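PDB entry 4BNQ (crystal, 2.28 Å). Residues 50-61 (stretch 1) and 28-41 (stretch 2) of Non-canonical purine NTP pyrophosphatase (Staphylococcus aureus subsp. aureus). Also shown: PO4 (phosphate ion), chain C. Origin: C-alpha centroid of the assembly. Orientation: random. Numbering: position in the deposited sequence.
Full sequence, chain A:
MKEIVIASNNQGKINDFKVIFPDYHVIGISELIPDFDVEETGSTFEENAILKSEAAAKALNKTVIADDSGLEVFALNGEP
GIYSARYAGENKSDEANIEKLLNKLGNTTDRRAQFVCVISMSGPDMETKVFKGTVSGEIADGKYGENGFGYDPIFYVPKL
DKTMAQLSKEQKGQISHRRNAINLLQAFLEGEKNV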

ATOM      1  N   ILE A  50      13.300  11.013 -10.389  1.00 26.09           N
ATOM      2  CA  ILE A  50      13.593  10.913 -11.811  1.00 25.38           C
ATOM      3  C   ILE A  50      14.975  11.483 -12.144  1.00 28.42           C
ATOM      4  O   ILE A  50      15.731  10.901 -12.926  1.00 27.38           O
ATOM      5  CB  ILE A  50      12.525  11.651 -12.645  1.00 27.43           C
ATOM      6  CG1 ILE A  50      11.189  10.897 -12.580  1.00 25.00           C
ATOM      7  CG2 ILE A  50      12.987  11.810 -14.093  1.00 26.27           C
ATOM      8  CD1 ILE A  50      10.058  11.566 -13.357  1.00 28.84           C
ATOM      9  N   LEU A  51      15.315  12.616 -11.547  1.00 24.15           N
ATOM     10  CA  LEU A  51      16.607  13.224 -11.823  1.00 29.63           C
ATOM     11  C   LEU A  51      17.716  12.267 -11.383  1.00 27.43           C
ATOM     12  O   LEU A  51      18.711  12.087 -12.081  1.00 28.56           O
ATOM     13  CB  LEU A  51      16.737  14.594 -11.121  1.00 28.22           C
ATOM     14  CG  LEU A  51      15.909  15.778 -11.647  1.00 27.26           C
ATOM     15  CD1 LEU A  51      15.873  16.909 -10.616  1.00 27.44           C
ATOM     16  CD2 LEU A  51      16.474  16.305 -12.957  1.00 29.71           C
ATOM     17  N   LYS A  52      17.546  11.626 -10.235  1.00 26.56           N
ATOM     18  CA  LYS A  52      18.604  10.738  -9.759  1.00 25.48           C
ATOM     19  C   LYS A  52      18.724   9.471 -10.596  1.00 26.28           C
ATOM     20  O   LYS A  52      19.831   9.105 -10.989  1.00 23.71           O
ATOM     21  CB  LYS A  52      18.470  10.450  -8.254  1.00 25.69           C
ATOM     22  CG  LYS A  52      18.816  11.684  -7.371  1.00 30.33           C
ATOM     23  CD  LYS A  52      18.575  11.447  -5.872  1.00 27.24           C
ATOM     24  CE  LYS A  52      17.090  11.350  -5.554  1.00 27.64           C
ATOM     25  NZ  LYS A  52      16.822  11.451  -4.095  1.00 26.43           N
ATOM     26  N   SER A  53      17.598   8.817 -10.897  1.00 23.56           N
ATOM     27  CA  SER A  53      17.658   7.553 -11.636  1.00 25.48           C
ATOM     28  C   SER A  53      18.154   7.757 -13.062  1.00 26.17           C
ATOM     29  O   SER A  53      18.985   6.985 -13.551  1.00 25.18           O
ATOM     30  CB  SER A  53      16.304   6.836 -11.651  1.00 24.60           C
ATOM     31  OG  SER A  53      15.342   7.641 -12.289  1.00 24.01           O
ATOM     32  N   GLU A  54      17.655   8.795 -13.730  1.00 27.73           N
ATOM     33  CA  GLU A  54      18.092   9.077 -15.097  1.00 29.29           C
ATOM     34  C   GLU A  54      19.579   9.413 -15.162  1.00 28.72           C
ATOM     35  O   GLU A  54      20.289   8.970 -16.073  1.00 28.78           O
ATOM     36  CB  GLU A  54      17.211  10.152 -15.746  1.00 27.30           C
ATOM     37  CG  GLU A  54      15.841   9.587 -16.059  1.00 27.76           C
ATOM     38  CD  GLU A  54      14.936  10.527 -16.835  1.00 32.60           C
ATOM     39  OE1 GLU A  54      15.275  11.728 -16.987  1.00 31.36           O
ATOM     40  OE2 GLU A  54      13.856  10.059 -17.270  1.00 31.54           O
ATOM     41  N   ALA A  55      20.065  10.148 -14.168  1.00 26.86           N
ATOM     42  CA  ALA A  55      21.475  10.527 -14.170  1.00 30.23           C
ATOM     43  C   ALA A  55      22.391   9.310 -14.001  1.00 28.78           C
ATOM     44  O   ALA A  55      23.398   9.187 -14.705  1.00 27.57           O
ATOM     45  CB  ALA A  55      21.761  11.588 -13.107  1.00 27.45           C
ATOM     46  N   ALA A  56      22.036   8.403 -13.090  1.00 27.51           N
ATOM     47  CA  ALA A  56      22.844   7.201 -12.871  1.00 24.74           C
ATOM     48  C   ALA A  56      22.793   6.317 -14.104  1.00 25.80           C
ATOM     49  O   ALA A  56      23.806   5.757 -14.530  1.00 26.13           O
ATOM     50  CB  ALA A  56      22.357   6.439 -11.667  1.00 24.19           C
ATOM     51  N   ALA A  57      21.602   6.206 -14.682  1.00 29.70           N
ATOM     52  CA  ALA A  57      21.376   5.309 -15.806  1.00 29.11           C
ATOM     53  C   ALA A  57      22.154   5.762 -17.036  1.00 30.85           C
ATOM     54  O   ALA A  57      22.779   4.942 -17.708  1.00 28.37           O
ATOM     55  CB  ALA A  57      19.904   5.212 -16.111  1.00 26.64           C
ATOM     56  N   LYS A  58      22.120   7.060 -17.328  1.00 29.45           N
ATOM     57  CA  LYS A  58      22.895   7.587 -18.449  1.00 32.16           C
ATOM     58  C   LYS A  58      24.406   7.424 -18.261  1.00 32.15           C
ATOM     59  O   LYS A  58      25.127   7.115 -19.212  1.00 30.73           O
ATOM     60  CB  LYS A  58      22.547   9.059 -18.713  1.00 33.73           C
ATOM     61  CG  LYS A  58      21.199   9.279 -19.412  1.00 33.10           C
ATOM     62  CD  LYS A  58      20.916  10.785 -19.534  1.00 45.73           C
ATOM     63  CE  LYS A  58      19.561  11.073 -20.178  1.00 54.72           C
ATOM     64  NZ  LYS A  58      18.435  10.369 -19.497  1.00 49.63           N
ATOM     65  N   ALA A  59      24.894   7.637 -17.042  1.00 27.84           N
ATOM     66  CA  ALA A  59      26.336   7.535 -16.803  1.00 29.12           C
ATOM     67  C   ALA A  59      26.852   6.083 -16.779  1.00 32.07           C
ATOM     68  O   ALA A  59      28.036   5.850 -16.986  1.00 29.29           O
ATOM     69  CB  ALA A  59      26.720   8.255 -15.519  1.00 29.30           C
ATOM     70  N   LEU A  60      25.962   5.121 -16.523  1.00 29.97           N
ATOM     71  CA  LEU A  60      26.362   3.726 -16.325  1.00 28.79           C
ATOM     72  C   LEU A  60      25.863   2.828 -17.444  1.00 29.54           C
ATOM     73  O   LEU A  60      26.321   1.694 -17.587  1.00 30.90           O
ATOM     74  CB  LEU A  60      25.854   3.199 -14.971  1.00 28.55           C
ATOM     75  CG  LEU A  60      26.490   3.812 -13.716  1.00 28.91           C
ATOM     76  CD1 LEU A  60      25.793   3.359 -12.455  1.00 19.77           C
ATOM     77  CD2 LEU A  60      27.971   3.473 -13.634  1.00 24.54           C
ATOM     78  N   ASN A  61      24.929   3.347 -18.237  1.00 28.14           N
ATOM     79  CA  ASN A  61      24.299   2.580 -19.305  1.00 32.67           C
ATOM     80  C   ASN A  61      23.694   1.276 -18.773  1.00 33.79           C
ATOM     81  O   ASN A  61      23.813   0.219 -19.397  1.00 33.36           O
ATOM     82  CB  ASN A  61      25.288   2.307 -20.445  1.00 35.19           C
ATOM     83  CG  ASN A  61      24.597   1.893 -21.729  1.00 34.90           C
ATOM     84  OD1 ASN A  61      23.410   2.157 -21.929  1.00 36.71           O
ATOM     85  ND2 ASN A  61      25.336   1.235 -22.601  1.00 36.51           N
TER
HETATM   86  P   PO4 C 800      19.257  10.309  -1.712  1.00 32.85           P
HETATM   87  O1  PO4 C 800      18.457   9.043  -2.023  1.00 29.65           O
HETATM   88  O2  PO4 C 800      19.100  10.660  -0.251  1.00 35.86           O
HETATM   89  O3  PO4 C 800      18.708  11.449  -2.551  1.00 37.39           O
HETATM   90  O4  PO4 C 800      20.710  10.102  -2.036  1.00 29.01           O
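Stretch 2 (28-41) GISELIPDFDVEET

Stretch 1 is a helix through Leu-60, already under way when the stretch begins, and stretch 2 lies along one side of it. Stretch 2 first goes with the helix, from Ile-29 near Ala-56 to Leu-32 near Leu-60, then after a turn returns past Lys-52, where Val-38 lies near, to Leu-51, near Glu-40. It opens with a short, weakly bonded helical segment at about Ile-29 to Leu-32, makes a type I turn from Ile-33 to Phe-36, and then continues as an irregular, more extended chain.

Leu-51 points toward this chain. Its branched apolar side chain packs on Val-38, with Leu-51 CB 4.2 Å from Val-38 CG1, while its CD1 also reaches Thr-41 OG1 at 3.6 Å without forming a polar bond. One residue on, Lys-52 serves two purposes. Its aliphatic part packs on Val-38, where Lys-52 CG lies 4.1 Å from Val-38 CB, and its long chain, bent at chi3 (m), carries NZ to 3.4 Å from Glu-40 OE2, a salt bridge whose hydrogen bond is weak. The same NZ donates to O3 of the phosphate at a very short 2.4 Å; the ion probably comes from the crystallisation liquor. The carbonyl O of Lys-52 meets the edge of the Phe-36 ring, 3.7 Å from CZ.

Ser-53 and Glu-54 make no contact with stretch 2. One turn after Leu-51, the small Ala-55 allows close approach, its CB 3.7 Å from Val-38 CG2. The CB of Ala-56 touches two larger side chains, Phe-36 CZ at 4.0 Å and Ile-29 CD1 at 4.3 Å.

Ala-57 and Lys-58 are out of reach. Leu-60 closes the contact with a longer side chain: its CD1 lies 4.0 Å from both Ile-29 CD1 and Leu-32 CD1, and its CG 4.4 Å from Ile-33 CD1. Asn-61 then leaves the helix with positive phi, a conformation asparagine tolerates better than most residues.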

ATOM      1  N   GLY A  28      24.373  -0.350  -3.890  1.00 22.53           N
ATOM      2  CA  GLY A  28      24.179   1.072  -3.654  1.00 22.81           C
ATOM      3  C   GLY A  28      25.094   1.871  -4.578  1.00 24.34           C
ATOM      4  O   GLY A  28      26.191   1.419  -4.893  1.00 22.88           O
ATOM      5  N   ILE A  29      24.661   3.052  -5.009  1.00 23.68           N
ATOM      6  CA  ILE A  29      25.474   3.838  -5.934  1.00 25.81           C
ATOM      7  C   ILE A  29      26.864   4.168  -5.385  1.00 28.41           C
ATOM      8  O   ILE A  29      27.820   4.305  -6.157  1.00 25.91           O
ATOM      9  CB  ILE A  29      24.770   5.125  -6.357  1.00 24.61           C
ATOM     10  CG1 ILE A  29      25.368   5.629  -7.666  1.00 23.52           C
ATOM     11  CG2 ILE A  29      24.865   6.184  -5.258  1.00 22.45           C
ATOM     12  CD1 ILE A  29      25.100   4.742  -8.813  1.00 21.35           C
ATOM     13  N   SER A  30      26.996   4.275  -4.061  1.00 24.20           N
ATOM     14  CA  SER A  30      28.306   4.599  -3.488  1.00 26.82           C
ATOM     15  C   SER A  30      29.382   3.572  -3.840  1.00 26.76           C
ATOM     16  O   SER A  30      30.572   3.870  -3.772  1.00 26.52           O
ATOM     17  CB  SER A  30      28.221   4.833  -1.974  1.00 23.99           C
ATOM     18  OG  SER A  30      27.640   3.730  -1.304  1.00 31.53           O
ATOM     19  N   GLU A  31      28.970   2.365  -4.225  1.00 25.08           N
ATOM     20  CA  GLU A  31      29.928   1.359  -4.651  1.00 24.31           C
ATOM     21  C   GLU A  31      30.478   1.648  -6.046  1.00 24.18           C
ATOM     22  O   GLU A  31      31.622   1.325  -6.348  1.00 27.67           O
ATOM     23  CB  GLU A  31      29.284  -0.028  -4.629  1.00 29.53           C
ATOM     24  CG  GLU A  31      29.014  -0.583  -3.234  1.00 30.28           C
ATOM     25  CD  GLU A  31      28.387  -1.975  -3.266  1.00 32.25           C
ATOM     26  OE1 GLU A  31      29.051  -2.939  -3.717  1.00 35.48           O
ATOM     27  OE2 GLU A  31      27.218  -2.107  -2.843  1.00 30.60           O
ATOM     28  N   LEU A  32      29.642   2.239  -6.895  1.00 24.15           N
ATOM     29  CA  LEU A  32      29.980   2.488  -8.293  1.00 24.48           C
ATOM     30  C   LEU A  32      30.441   3.934  -8.543  1.00 31.34           C
ATOM     31  O   LEU A  32      31.365   4.184  -9.323  1.00 25.82           O
ATOM     32  CB  LEU A  32      28.764   2.189  -9.158  1.00 20.83           C
ATOM     33  CG  LEU A  32      28.182   0.781  -8.975  1.00 28.66           C
ATOM     34  CD1 LEU A  32      27.050   0.547  -9.949  1.00 22.68           C
ATOM     35  CD2 LEU A  32      29.277  -0.285  -9.187  1.00 25.47           C
ATOM     36  N   ILE A  33      29.775   4.884  -7.888  1.00 25.13           N
ATOM     37  CA  ILE A  33      30.116   6.296  -8.002  1.00 26.51           C
ATOM     38  C   ILE A  33      30.092   6.904  -6.606  1.00 26.94           C
ATOM     39  O   ILE A  33      29.077   7.486  -6.192  1.00 25.15           O
ATOM     40  CB  ILE A  33      29.089   7.073  -8.858  1.00 28.75           C
ATOM     41  CG1 ILE A  33      28.752   6.335 -10.161  1.00 21.55           C
ATOM     42  CG2 ILE A  33      29.594   8.500  -9.141  1.00 24.76           C
ATOM     43  CD1 ILE A  33      27.702   7.053 -10.983  1.00 21.76           C
ATOM     44  N   PRO A  34      31.204   6.749  -5.867  1.00 26.85           N
ATOM     45  CA  PRO A  34      31.326   7.185  -4.468  1.00 30.36           C
ATOM     46  C   PRO A  34      30.965   8.667  -4.266  1.00 36.38           C
ATOM     47  O   PRO A  34      30.508   9.067  -3.180  1.00 37.82           O
ATOM     48  CB  PRO A  34      32.814   6.948  -4.163  1.00 34.17           C
ATOM     49  CG  PRO A  34      33.214   5.827  -5.105  1.00 29.81           C
ATOM     50  CD  PRO A  34      32.461   6.155  -6.368  1.00 30.05           C
ATOM     51  N   ASP A  35      31.154   9.475  -5.302  1.00 28.63           N
ATOM     52  CA  ASP A  35      30.825  10.889  -5.192  1.00 32.72           C
ATOM     53  C   ASP A  35      29.639  11.303  -6.046  1.00 31.46           C
ATOM     54  O   ASP A  35      29.536  12.459  -6.459  1.00 30.56           O
ATOM     55  CB  ASP A  35      32.048  11.749  -5.503  1.00 39.70           C
ATOM     56  CG  ASP A  35      33.152  11.559  -4.476  1.00 47.30           C
ATOM     57  OD1 ASP A  35      32.867  11.650  -3.248  1.00 47.87           O
ATOM     58  OD2 ASP A  35      34.295  11.294  -4.897  1.00 50.92           O
ATOM     59  N   PHE A  36      28.746  10.351  -6.298  1.00 24.91           N
ATOM     60  CA  PHE A  36      27.466  10.644  -6.920  1.00 26.36           C
ATOM     61  C   PHE A  36      26.857  11.883  -6.272  1.00 30.55           C
ATOM     62  O   PHE A  36      26.731  11.964  -5.042  1.00 28.56           O
ATOM     63  CB  PHE A  36      26.512   9.473  -6.688  1.00 23.54           C
ATOM     64  CG  PHE A  36      25.297   9.492  -7.567  1.00 24.02           C
ATOM     65  CD1 PHE A  36      25.421   9.486  -8.949  1.00 24.66           C
ATOM     66  CD2 PHE A  36      24.034   9.469  -7.020  1.00 23.31           C
ATOM     67  CE1 PHE A  36      24.299   9.487  -9.755  1.00 22.12           C
ATOM     68  CE2 PHE A  36      22.910   9.465  -7.824  1.00 21.74           C
ATOM     69  CZ  PHE A  36      23.043   9.473  -9.189  1.00 22.15           C
ATOM     70  N   ASP A  37      26.471  12.847  -7.090  1.00 29.48           N
ATOM     71  CA  ASP A  37      25.945  14.097  -6.561  1.00 33.17           C
ATOM     72  C   ASP A  37      25.061  14.746  -7.622  1.00 31.84           C
ATOM     73  O   ASP A  37      25.547  15.493  -8.468  1.00 35.81           O
ATOM     74  CB  ASP A  37      27.108  15.028  -6.186  1.00 31.92           C
ATOM     75  CG  ASP A  37      26.638  16.332  -5.567  1.00 37.39           C
ATOM     76  OD1 ASP A  37      25.414  16.487  -5.353  1.00 34.20           O
ATOM     77  OD2 ASP A  37      27.495  17.198  -5.264  1.00 39.29           O
ATOM     78  N   VAL A  38      23.775  14.435  -7.590  1.00 29.40           N
ATOM     79  CA  VAL A  38      22.833  15.029  -8.526  1.00 34.66           C
ATOM     80  C   VAL A  38      22.118  16.210  -7.876  1.00 37.13           C
ATOM     81  O   VAL A  38      21.627  16.114  -6.745  1.00 39.64           O
ATOM     82  CB  VAL A  38      21.785  14.006  -9.014  1.00 30.79           C
ATOM     83  CG1 VAL A  38      20.802  14.674  -9.965  1.00 31.60           C
ATOM     84  CG2 VAL A  38      22.458  12.826  -9.689  1.00 25.58           C
ATOM     85  N   GLU A  39      22.060  17.327  -8.586  1.00 41.18           N
ATOM     86  CA  GLU A  39      21.333  18.493  -8.087  1.00 48.58           C
ATOM     87  C   GLU A  39      19.805  18.269  -8.023  1.00 47.68           C
ATOM     88  O   GLU A  39      19.126  18.241  -9.055  1.00 48.82           O
ATOM     89  CB  GLU A  39      21.655  19.701  -8.955  1.00 41.71           C
ATOM     90  CG  GLU A  39      21.349  21.031  -8.289  1.00 63.38           C
ATOM     91  CD  GLU A  39      22.272  21.359  -7.116  1.00 66.13           C
ATOM     92  OE1 GLU A  39      23.381  20.777  -7.033  1.00 61.05           O
ATOM     93  OE2 GLU A  39      21.881  22.211  -6.277  1.00 65.69           O
ATOM     94  N   GLU A  40      19.261  18.110  -6.818  1.00 43.73           N
ATOM     95  CA  GLU A  40      17.815  17.908  -6.677  1.00 49.25           C
ATOM     96  C   GLU A  40      17.065  19.232  -6.861  1.00 49.38           C
ATOM     97  O   GLU A  40      16.747  19.926  -5.896  1.00 49.71           O
ATOM     98  CB  GLU A  40      17.449  17.207  -5.347  1.00 47.13           C
ATOM     99  CG  GLU A  40      17.793  15.698  -5.317  1.00 46.88           C
ATOM    100  CD  GLU A  40      17.579  15.027  -3.954  1.00 53.44           C
ATOM    101  OE1 GLU A  40      16.485  15.184  -3.349  1.00 53.22           O
ATOM    102  OE2 GLU A  40      18.511  14.320  -3.494  1.00 52.94           O
ATOM    103  N   THR A  41      16.785  19.566  -8.120  1.00 47.21           N
ATOM    104  CA  THR A  41      16.105  20.810  -8.452  1.00 44.08           C
ATOM    105  C   THR A  41      14.631  20.616  -8.699  1.00 44.20           C
ATOM    106  O   THR A  41      13.977  21.513  -9.230  1.00 51.25           O
ATOM    107  CB  THR A  41      16.657  21.434  -9.727  1.00 54.36           C
ATOM    108  OG1 THR A  41      16.582  20.466 -10.786  1.00 51.58           O
ATOM    109  CG2 THR A  41      18.100  21.911  -9.514  1.00 49.25           C
TER